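PDB 5HYZ: GRAS family transcription factor containing protein, expressed, which probably acts as a nuclear transcription factor in plant development and abiotic stress resistance, binding DNA, here represented by its GRAS domain. Local coordinates for residues P139-V147 with D194-A202; P234-V244 with R366-R375. All blocks are in the same frame, centred on the assembly; numbering follows the deposited sequence.

How the contacts relate
Both contacts belong to the one mixed sheet of the GRAS domain, a Rossmann-like core. Contact 1 comes first along the chain and closes before contact 2 opens. It fastens the loop that precedes strand 202-208 onto strand 141-148 through side chains, whereas contact 2 adds the C-terminal strand 366-374 to strand 236-242 by backbone pairing. Strands 110-118 and 202-208 lie between the two sites in the sheet. The centres are 22 Å apart, with nearest atoms about 5 Å apart and not touching; contact 2 is the more buried. The predicted VHIID, PFYRE and SAW regions thereby meet in one sheet of the GRAS domain.

Contact 1. Residues P139-V147 with D194-A202; sequences PTRIRITGV and DFLVEPDEA
R141 extends its chain with CG opposite the backbone N (chi1 -176°) before bending at chi3, whereas R143 starts with CG opposite the carbonyl carbon (chi1 -67°) and bends at chi3 the other way; R141 reaches both E198 and E201, R143 reaches E201 and the L196 carbonyl, and NE of R143 sits 3.9 Å above the plane of the R141 guanidinium, over its centre. R141 grips E198 end-on, its NH1 and NH2 both directed at OE1, with NH2 the closer at 2.8 Å. The same NH2 forms a salt bridge with OE1 of E201 at 2.9 Å. That oxygen also takes a bond from NH2 of R143 at 2.9 Å on its syn side, with guanidinium and carboxylate nearly coplanar. The network holds the loop that leads from strand 177-182 into strand 202-208, with its type I turn from E198 to E201, against one face of strand 141-148, an inner strand in the parallel part of the Rossmann-like sheet. R143 NH2 further reaches the carbonyl O of L196 at 2.8 Å, in a nearly straight bond (166°). Within the turn, E198 N donates to OE2 of E201 from above the carboxylate plane, and H112 bonds to that same OE2. D200 lies farther from R141 and pairs with K110. A water bridges OG1 of T145, itself bonded to H112, to the carbonyl O of F195.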
loop_
_atom_site.group_PDB
_atom_site.type_symbol
_atom_site.label_atom_id
_atom_site.label_comp_id
_atom_site.label_asym_id
_atom_site.label_seq_id
_atom_site.Cartn_x
_atom_site.Cartn_y
_atom_site.Cartn_z
ATOM N N PRO A 139 16.234 -3.756 -19.223
ATOM C CA PRO A 139 17.674 -4.080 -19.243
ATOM C C PRO A 139 17.945 -5.534 -19.608
ATOM O O PRO A 139 17.090 -6.353 -19.355
ATOM C CB PRO A 139 18.132 -3.880 -17.773
ATOM C CG PRO A 139 17.125 -3.009 -17.156
ATOM C CD PRO A 139 15.773 -3.317 -17.899
ATOM N N THR A 140 19.116 -5.844 -20.126
ATOM C CA THR A 140 19.426 -7.250 -20.383
ATOM C C THR A 140 19.970 -7.954 -19.151
ATOM O O THR A 140 19.932 -9.162 -19.078
ATOM C CB THR A 140 20.418 -7.386 -21.520
ATOM O OG1 THR A 140 21.633 -6.693 -21.204
ATOM C CG2 THR A 140 19.827 -6.793 -22.756
ATOM N N ARG A 141 20.473 -7.213 -18.161
ATOM C CA ARG A 141 20.923 -7.871 -16.943
ATOM C C ARG A 141 20.816 -6.896 -15.769
ATOM O O ARG A 141 21.186 -5.715 -15.898
ATOM C CB ARG A 141 22.409 -8.316 -17.070
ATOM C CG ARG A 141 22.905 -9.114 -15.815
ATOM C CD ARG A 141 24.422 -9.446 -15.906
ATOM N NE ARG A 141 25.266 -8.252 -15.937
ATOM C CZ ARG A 141 26.595 -8.270 -15.879
ATOM N NH1 ARG A 141 27.207 -9.450 -15.829
ATOM N NH2 ARG A 141 27.299 -7.128 -15.896
ATOM N N ILE A 142 20.337 -7.413 -14.643
ATOM C CA ILE A 142 20.329 -6.658 -13.397
ATOM C C ILE A 142 21.022 -7.500 -12.317
ATOM O O ILE A 142 20.625 -8.670 -12.080
ATOM C CB ILE A 142 18.874 -6.304 -12.983
ATOM C CG1 ILE A 142 18.305 -5.383 -14.072
ATOM C CG2 ILE A 142 18.878 -5.634 -11.611
ATOM C CD1 ILE A 142 16.790 -5.506 -14.251
ATOM N N ARG A 143 22.052 -6.912 -11.678
ATOM C CA ARG A 143 22.702 -7.557 -10.548
ATOM C C ARG A 143 22.491 -6.733 -9.298
ATOM O O ARG A 143 22.444 -5.502 -9.372
ATOM C CB ARG A 143 24.218 -7.676 -10.819
ATOM C CG ARG A 143 24.495 -8.622 -11.947
ATOM C CD ARG A 143 25.963 -9.110 -11.806
ATOM N NE ARG A 143 26.911 -8.038 -12.017
ATOM C CZ ARG A 143 28.077 -7.884 -11.379
ATOM N NH1 ARG A 143 28.471 -8.691 -10.404
ATOM N NH2 ARG A 143 28.854 -6.878 -11.712
ATOM N N ILE A 144 22.294 -7.381 -8.167
ATOM C CA ILE A 144 22.195 -6.691 -6.888
ATOM C C ILE A 144 23.224 -7.269 -5.912
ATOM O O ILE A 144 23.364 -8.489 -5.781
ATOM C CB ILE A 144 20.761 -6.820 -6.296
ATOM C CG1 ILE A 144 19.771 -6.252 -7.319
ATOM C CG2 ILE A 144 20.675 -6.051 -4.959
ATOM C CD1 ILE A 144 18.385 -6.029 -6.731
ATOM N N THR A 145 23.994 -6.382 -5.293
ATOM C CA THR A 145 24.911 -6.789 -4.223
ATOM C C THR A 145 24.395 -6.206 -2.923
ATOM O O THR A 145 24.249 -4.987 -2.816
ATOM C CB THR A 145 26.357 -6.277 -4.519
ATOM O OG1 THR A 145 26.813 -6.869 -5.744
ATOM C CG2 THR A 145 27.259 -6.679 -3.338
ATOM N N GLY A 146 24.062 -7.046 -1.953
ATOM C CA GLY A 146 23.433 -6.518 -0.762
ATOM C C GLY A 146 24.249 -6.670 0.509
ATOM O O GLY A 146 24.714 -7.770 0.818
ATOM N N VAL A 147 24.419 -5.571 1.240
ATOM C CA VAL A 147 25.019 -5.566 2.577
ATOM C C VAL A 147 23.862 -5.521 3.563
ATOM O O VAL A 147 23.014 -4.580 3.520
ATOM C CB VAL A 147 25.931 -4.354 2.771
ATOM C CG1 VAL A 147 26.422 -4.275 4.194
ATOM C CG2 VAL A 147 27.094 -4.343 1.751
ATOM N N ASP A 194 35.653 -6.164 -3.815
ATOM C CA ASP A 194 34.616 -7.051 -3.254
ATOM C C ASP A 194 33.278 -6.908 -3.930
ATOM O O ASP A 194 32.464 -7.826 -3.894
ATOM C CB ASP A 194 34.419 -6.819 -1.767
ATOM C CG ASP A 194 35.670 -7.141 -0.966
ATOM O OD1 ASP A 194 36.355 -8.122 -1.343
ATOM O OD2 ASP A 194 35.993 -6.398 -0.016
ATOM N N PHE A 195 33.069 -5.772 -4.604
ATOM C CA PHE A 195 31.757 -5.571 -5.234
ATOM C C PHE A 195 31.679 -6.135 -6.642
ATOM O O PHE A 195 30.584 -6.175 -7.221
ATOM C CB PHE A 195 31.444 -4.055 -5.198
ATOM C CG PHE A 195 31.303 -3.564 -3.790
ATOM C CD1 PHE A 195 32.424 -3.242 -3.002
ATOM C CD2 PHE A 195 30.047 -3.521 -3.199
ATOM C CE1 PHE A 195 32.238 -2.825 -1.663
ATOM C CE2 PHE A 195 29.863 -3.145 -1.906
ATOM C CZ PHE A 195 30.946 -2.800 -1.106
ATOM N N LEU A 196 32.829 -6.563 -7.203
ATOM C CA LEU A 196 32.853 -7.248 -8.503
ATOM C C LEU A 196 32.132 -6.426 -9.598
ATOM O O LEU A 196 31.338 -6.949 -10.386
ATOM C CB LEU A 196 32.236 -8.654 -8.375
ATOM C CG LEU A 196 32.984 -9.506 -7.348
ATOM C CD1 LEU A 196 32.148 -10.771 -7.058
ATOM C CD2 LEU A 196 34.315 -9.943 -7.984
ATOM N N VAL A 197 32.426 -5.129 -9.637
ATOM C CA VAL A 197 31.824 -4.244 -10.644
ATOM C C VAL A 197 32.492 -4.497 -11.978
ATOM O O VAL A 197 33.640 -4.926 -12.044
ATOM C CB VAL A 197 31.937 -2.745 -10.248
ATOM C CG1 VAL A 197 31.146 -2.481 -8.956
ATOM C CG2 VAL A 197 33.405 -2.308 -10.159
ATOM N N GLU A 198 31.729 -4.339 -13.046
ATOM C CA GLU A 198 32.212 -4.597 -14.412
ATOM C C GLU A 198 32.102 -3.341 -15.246
ATOM O O GLU A 198 31.196 -2.500 -15.040
ATOM C CB GLU A 198 31.414 -5.715 -15.057
ATOM C CG GLU A 198 31.546 -6.967 -14.235
ATOM C CD GLU A 198 30.969 -8.187 -14.875
ATOM O OE1 GLU A 198 29.903 -8.102 -15.549
ATOM O OE2 GLU A 198 31.598 -9.253 -14.692
ATOM N N PRO A 199 33.013 -3.196 -16.206
ATOM C CA PRO A 199 33.073 -1.932 -16.942
ATOM C C PRO A 199 31.825 -1.681 -17.817
ATOM O O PRO A 199 31.519 -0.523 -18.105
ATOM C CB PRO A 199 34.355 -2.086 -17.790
ATOM C CG PRO A 199 34.495 -3.555 -17.992
ATOM C CD PRO A 199 33.985 -4.189 -16.705
ATOM N N ASP A 200 31.077 -2.720 -18.185
ATOM C CA ASP A 200 29.943 -2.480 -19.081
ATOM C C ASP A 200 28.584 -2.297 -18.377
ATOM O O ASP A 200 27.543 -2.425 -19.016
ATOM C CB ASP A 200 29.845 -3.636 -20.100
ATOM C CG ASP A 200 29.623 -5.015 -19.430
ATOM O OD1 ASP A 200 29.742 -5.150 -18.183
ATOM O OD2 ASP A 200 29.303 -5.982 -20.155
ATOM N N GLU A 201 28.569 -2.001 -17.077
ATOM C CA GLU A 201 27.283 -1.928 -16.392
ATOM C C GLU A 201 27.227 -0.586 -15.690
ATOM O O GLU A 201 28.261 -0.005 -15.365
ATOM C CB GLU A 201 27.130 -3.100 -15.392
ATOM C CG GLU A 201 28.032 -2.942 -14.255
ATOM C CD GLU A 201 28.155 -4.202 -13.371
ATOM O OE1 GLU A 201 27.465 -5.187 -13.687
ATOM O OE2 GLU A 201 28.904 -4.077 -12.354
ATOM N N ALA A 202 26.034 -0.052 -15.498
ATOM C CA ALA A 202 25.876 1.150 -14.693
ATOM C C ALA A 202 25.649 0.732 -13.260
ATOM O O ALA A 202 24.866 -0.181 -12.997
ATOM C CB ALA A 202 24.697 1.993 -15.167
HETATM O O HOH W 1 24.383 -6.009 -14.695
HETATM O O HOH W 2 28.703 -8.391 -6.699
#

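Contact 2. Residues P234-V244 with R366-R375; sequences PAVVTLGEYEV and RPLLTVSAWR
R366 opens the segment by curling its guanidinium to the carbonyl O of E243, where NH1 makes a weak bond at 2.9 Å. P367 then lays its CB against CG of E243, and L368 accepts at its carbonyl O a bond from E243 N that arrives from above the carbonyl plane. The chain turns a corner at L369, where L368 and L369 together face L361 in a classic beta bulge; antiparallel pairing opens with L369 opposite Y242, and the first hydrogen-bonded pair is T370 with E241. T370 N meets the carbonyl O of E241 almost in a straight line (177°), while its OG1, also bonded to S360 OG, donates to OE1 of E243 at 2.7 Å on the anti side of the carboxylate. That glutamate bends at chi2 (59°), which turns OE1 to the T370 hydroxyl, and its OE2 is bonded to S311 N. S372 exchanges two backbone bonds with L239, and its OG takes a bond from NE1 of W374 at 2.8 Å. A373 packs its CB 3.8 Å from CG2 of V236. W374 pairs with V237, its indole edge near the V237 carbonyl O. R375 finally grips the A235 carbonyl O side-on through NE and NH2. The C-terminal strand extends the Rossmann-like sheet antiparallel to 236-242, joining the predicted PFYRE and SAW regions; strands 202-208 and 358-363 flank the pair, and helices 89-104 and 251-272 pack against it.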
loop_
_atom_site.group_PDB
_atom_site.type_symbol
_atom_site.label_atom_id
_atom_site.label_comp_id
_atom_site.label_asym_id
_atom_site.label_seq_id
_atom_site.Cartn_x
_atom_site.Cartn_y
_atom_site.Cartn_z
ATOM N N PRO A 234 29.493 5.334 -9.518
ATOM C CA PRO A 234 28.031 5.171 -9.705
ATOM C C PRO A 234 27.406 6.247 -10.562
ATOM O O PRO A 234 27.751 7.444 -10.547
ATOM C CB PRO A 234 27.504 5.206 -8.244
ATOM C CG PRO A 234 28.609 5.961 -7.458
ATOM C CD PRO A 234 29.875 5.575 -8.119
ATOM N N ALA A 235 26.392 5.827 -11.314
ATOM C CA ALA A 235 25.551 6.744 -12.045
ATOM C C ALA A 235 24.776 7.612 -11.101
ATOM O O ALA A 235 24.404 8.776 -11.437
ATOM C CB ALA A 235 24.580 5.938 -12.948
ATOM N N VAL A 236 24.445 7.048 -9.914
ATOM C CA VAL A 236 23.730 7.794 -8.881
ATOM C C VAL A 236 23.920 7.079 -7.529
ATOM O O VAL A 236 24.113 5.862 -7.468
ATOM C CB VAL A 236 22.186 7.908 -9.229
ATOM C CG1 VAL A 236 21.495 6.534 -9.098
ATOM C CG2 VAL A 236 21.510 8.942 -8.304
ATOM N N VAL A 237 23.846 7.850 -6.459
ATOM C CA VAL A 237 23.844 7.372 -5.101
ATOM C C VAL A 237 22.617 7.944 -4.445
ATOM O O VAL A 237 22.402 9.185 -4.459
ATOM C CB VAL A 237 25.093 7.865 -4.325
ATOM C CG1 VAL A 237 25.006 7.389 -2.840
ATOM C CG2 VAL A 237 26.398 7.346 -4.982
ATOM N N THR A 238 21.773 7.080 -3.902
ATOM C CA THR A 238 20.580 7.563 -3.253
ATOM C C THR A 238 20.728 7.487 -1.760
ATOM O O THR A 238 21.308 6.534 -1.218
ATOM C CB THR A 238 19.323 6.759 -3.695
ATOM O OG1 THR A 238 19.650 5.366 -3.698
ATOM C CG2 THR A 238 19.003 7.116 -5.136
ATOM N N LEU A 239 20.233 8.533 -1.097
ATOM C CA LEU A 239 20.393 8.666 0.331
ATOM C C LEU A 239 19.033 8.874 0.962
ATOM O O LEU A 239 18.297 9.821 0.569
ATOM C CB LEU A 239 21.304 9.861 0.676
ATOM C CG LEU A 239 21.529 10.145 2.167
ATOM C CD1 LEU A 239 22.328 9.004 2.789
ATOM C CD2 LEU A 239 22.376 11.465 2.275
ATOM N N GLY A 240 18.668 8.049 1.929
ATOM C CA GLY A 240 17.434 8.318 2.653
ATOM C C GLY A 240 17.750 8.368 4.132
ATOM O O GLY A 240 18.309 7.418 4.668
ATOM N N GLU A 241 17.377 9.439 4.837
ATOM C CA GLU A 241 17.882 9.624 6.189
ATOM C C GLU A 241 16.807 10.261 7.064
ATOM O O GLU A 241 15.921 10.943 6.572
ATOM C CB GLU A 241 19.153 10.480 6.179
ATOM C CG GLU A 241 20.489 9.685 6.091
ATOM C CD GLU A 241 20.616 8.665 7.230
ATOM O OE1 GLU A 241 20.048 8.937 8.300
ATOM O OE2 GLU A 241 21.220 7.586 7.053
ATOM N N TYR A 242 16.892 10.009 8.357
ATOM C CA TYR A 242 16.029 10.690 9.344
ATOM C C TYR A 242 16.403 12.165 9.436
ATOM O O TYR A 242 17.591 12.514 9.521
ATOM C CB TYR A 242 16.192 10.028 10.713
ATOM C CG TYR A 242 15.837 8.543 10.715
ATOM C CD1 TYR A 242 14.526 8.132 10.551
ATOM C CD2 TYR A 242 16.826 7.570 10.881
ATOM C CE1 TYR A 242 14.168 6.763 10.571
ATOM C CE2 TYR A 242 16.495 6.200 10.905
ATOM C CZ TYR A 242 15.161 5.812 10.765
ATOM O OH TYR A 242 14.846 4.477 10.787
ATOM N N GLU A 243 15.409 13.034 9.466
ATOM C CA GLU A 243 15.699 14.455 9.361
ATOM C C GLU A 243 15.762 15.043 10.748
ATOM O O GLU A 243 14.784 15.665 11.192
ATOM C CB GLU A 243 14.602 15.136 8.502
ATOM C CG GLU A 243 14.821 16.607 8.213
ATOM C CD GLU A 243 16.112 16.855 7.498
ATOM O OE1 GLU A 243 16.406 16.151 6.494
ATOM O OE2 GLU A 243 16.851 17.760 7.926
ATOM N N VAL A 244 16.886 14.833 11.447
ATOM C CA VAL A 244 16.946 15.364 12.840
ATOM C C VAL A 244 18.419 15.516 13.172
ATOM O O VAL A 244 19.205 14.662 12.788
ATOM C CB VAL A 244 16.185 14.454 13.859
ATOM C CG1 VAL A 244 16.798 13.056 13.905
ATOM C CG2 VAL A 244 16.183 15.141 15.264
ATOM N N ARG A 366 6.500 19.279 9.473
ATOM C CA ARG A 366 7.831 19.028 10.008
ATOM C C ARG A 366 8.459 17.839 9.250
ATOM O O ARG A 366 7.957 16.744 9.361
ATOM C CB ARG A 366 7.715 18.738 11.517
ATOM C CG ARG A 366 8.747 17.814 12.271
ATOM C CD ARG A 366 10.181 18.028 11.890
ATOM N NE ARG A 366 11.191 17.586 12.857
ATOM C CZ ARG A 366 12.469 17.473 12.497
ATOM N NH1 ARG A 366 12.793 17.729 11.220
ATOM N NH2 ARG A 366 13.419 17.118 13.360
ATOM N N PRO A 367 9.536 18.083 8.527
ATOM C CA PRO A 367 10.213 17.049 7.722
ATOM C C PRO A 367 10.666 15.917 8.629
ATOM O O PRO A 367 11.266 16.225 9.665
ATOM C CB PRO A 367 11.425 17.796 7.126
ATOM C CG PRO A 367 11.080 19.232 7.207
ATOM C CD PRO A 367 10.118 19.424 8.324
ATOM N N LEU A 368 10.420 14.655 8.263
ATOM C CA LEU A 368 10.830 13.543 9.099
ATOM C C LEU A 368 11.784 12.607 8.397
ATOM O O LEU A 368 12.717 12.076 9.035
ATOM C CB LEU A 368 9.635 12.716 9.554
ATOM C CG LEU A 368 8.660 13.418 10.492
ATOM C CD1 LEU A 368 7.580 12.455 10.915
ATOM C CD2 LEU A 368 9.389 14.032 11.739
ATOM N N LEU A 369 11.537 12.382 7.109
ATOM C CA LEU A 369 12.379 11.350 6.362
ATOM C C LEU A 369 12.732 11.980 5.036
ATOM O O LEU A 369 11.834 12.348 4.264
ATOM C CB LEU A 369 11.603 10.051 6.130
ATOM C CG LEU A 369 12.507 8.828 5.878
ATOM C CD1 LEU A 369 11.636 7.599 5.862
ATOM C CD2 LEU A 369 13.206 8.906 4.571
ATOM N N THR A 370 14.011 12.156 4.761
ATOM C CA THR A 370 14.456 12.913 3.594
ATOM C C THR A 370 15.195 12.044 2.588
ATOM O O THR A 370 16.053 11.240 2.975
ATOM C CB THR A 370 15.349 14.040 4.102
ATOM O OG1 THR A 370 14.565 14.755 5.084
ATOM C CG2 THR A 370 15.789 14.969 3.025
ATOM N N VAL A 371 14.919 12.234 1.304
ATOM C CA VAL A 371 15.556 11.435 0.268
ATOM C C VAL A 371 16.268 12.388 -0.668
ATOM O O VAL A 371 15.777 13.497 -0.948
ATOM C CB VAL A 371 14.517 10.601 -0.518
ATOM C CG1 VAL A 371 15.194 9.882 -1.730
ATOM C CG2 VAL A 371 13.986 9.468 0.430
ATOM N N SER A 372 17.443 11.996 -1.155
ATOM C CA SER A 372 18.194 12.811 -2.117
ATOM C C SER A 372 19.030 11.904 -3.012
ATOM O O SER A 372 19.261 10.731 -2.681
ATOM C CB SER A 372 19.119 13.821 -1.401
ATOM O OG SER A 372 19.884 13.153 -0.410
ATOM N N ALA A 373 19.444 12.440 -4.136
ATOM C CA ALA A 373 20.270 11.698 -5.104
ATOM C C ALA A 373 21.569 12.492 -5.363
ATOM O O ALA A 373 21.534 13.733 -5.331
ATOM C CB ALA A 373 19.502 11.508 -6.433
ATOM N N TRP A 374 22.669 11.787 -5.640
ATOM C CA TRP A 374 24.027 12.383 -5.710
ATOM C C TRP A 374 24.788 11.702 -6.810
ATOM O O TRP A 374 24.501 10.543 -7.110
ATOM C CB TRP A 374 24.785 12.179 -4.367
ATOM C CG TRP A 374 23.983 12.737 -3.240
ATOM C CD1 TRP A 374 22.974 12.105 -2.528
ATOM C CD2 TRP A 374 24.084 14.056 -2.722
ATOM N NE1 TRP A 374 22.456 12.979 -1.593
ATOM C CE2 TRP A 374 23.109 14.183 -1.701
ATOM C CE3 TRP A 374 24.892 15.170 -3.047
ATOM C CZ2 TRP A 374 22.916 15.371 -0.976
ATOM C CZ3 TRP A 374 24.677 16.401 -2.293
ATOM C CH2 TRP A 374 23.703 16.461 -1.279
ATOM N N ARG A 375 25.807 12.340 -7.378
ATOM C CA ARG A 375 26.740 11.574 -8.250
ATOM C C ARG A 375 28.184 12.138 -8.255
ATOM O O ARG A 375 28.276 13.306 -7.781
ATOM C CB ARG A 375 26.234 11.525 -9.691
ATOM C CG ARG A 375 26.148 12.904 -10.396
ATOM C CD ARG A 375 25.921 12.751 -11.918
ATOM N NE ARG A 375 24.935 11.699 -12.204
ATOM C CZ ARG A 375 23.695 11.919 -12.666
ATOM N NH1 ARG A 375 23.296 13.170 -12.918
ATOM N NH2 ARG A 375 22.849 10.891 -12.876
HETATM O O HOH W 3 18.677 12.620 1.875
#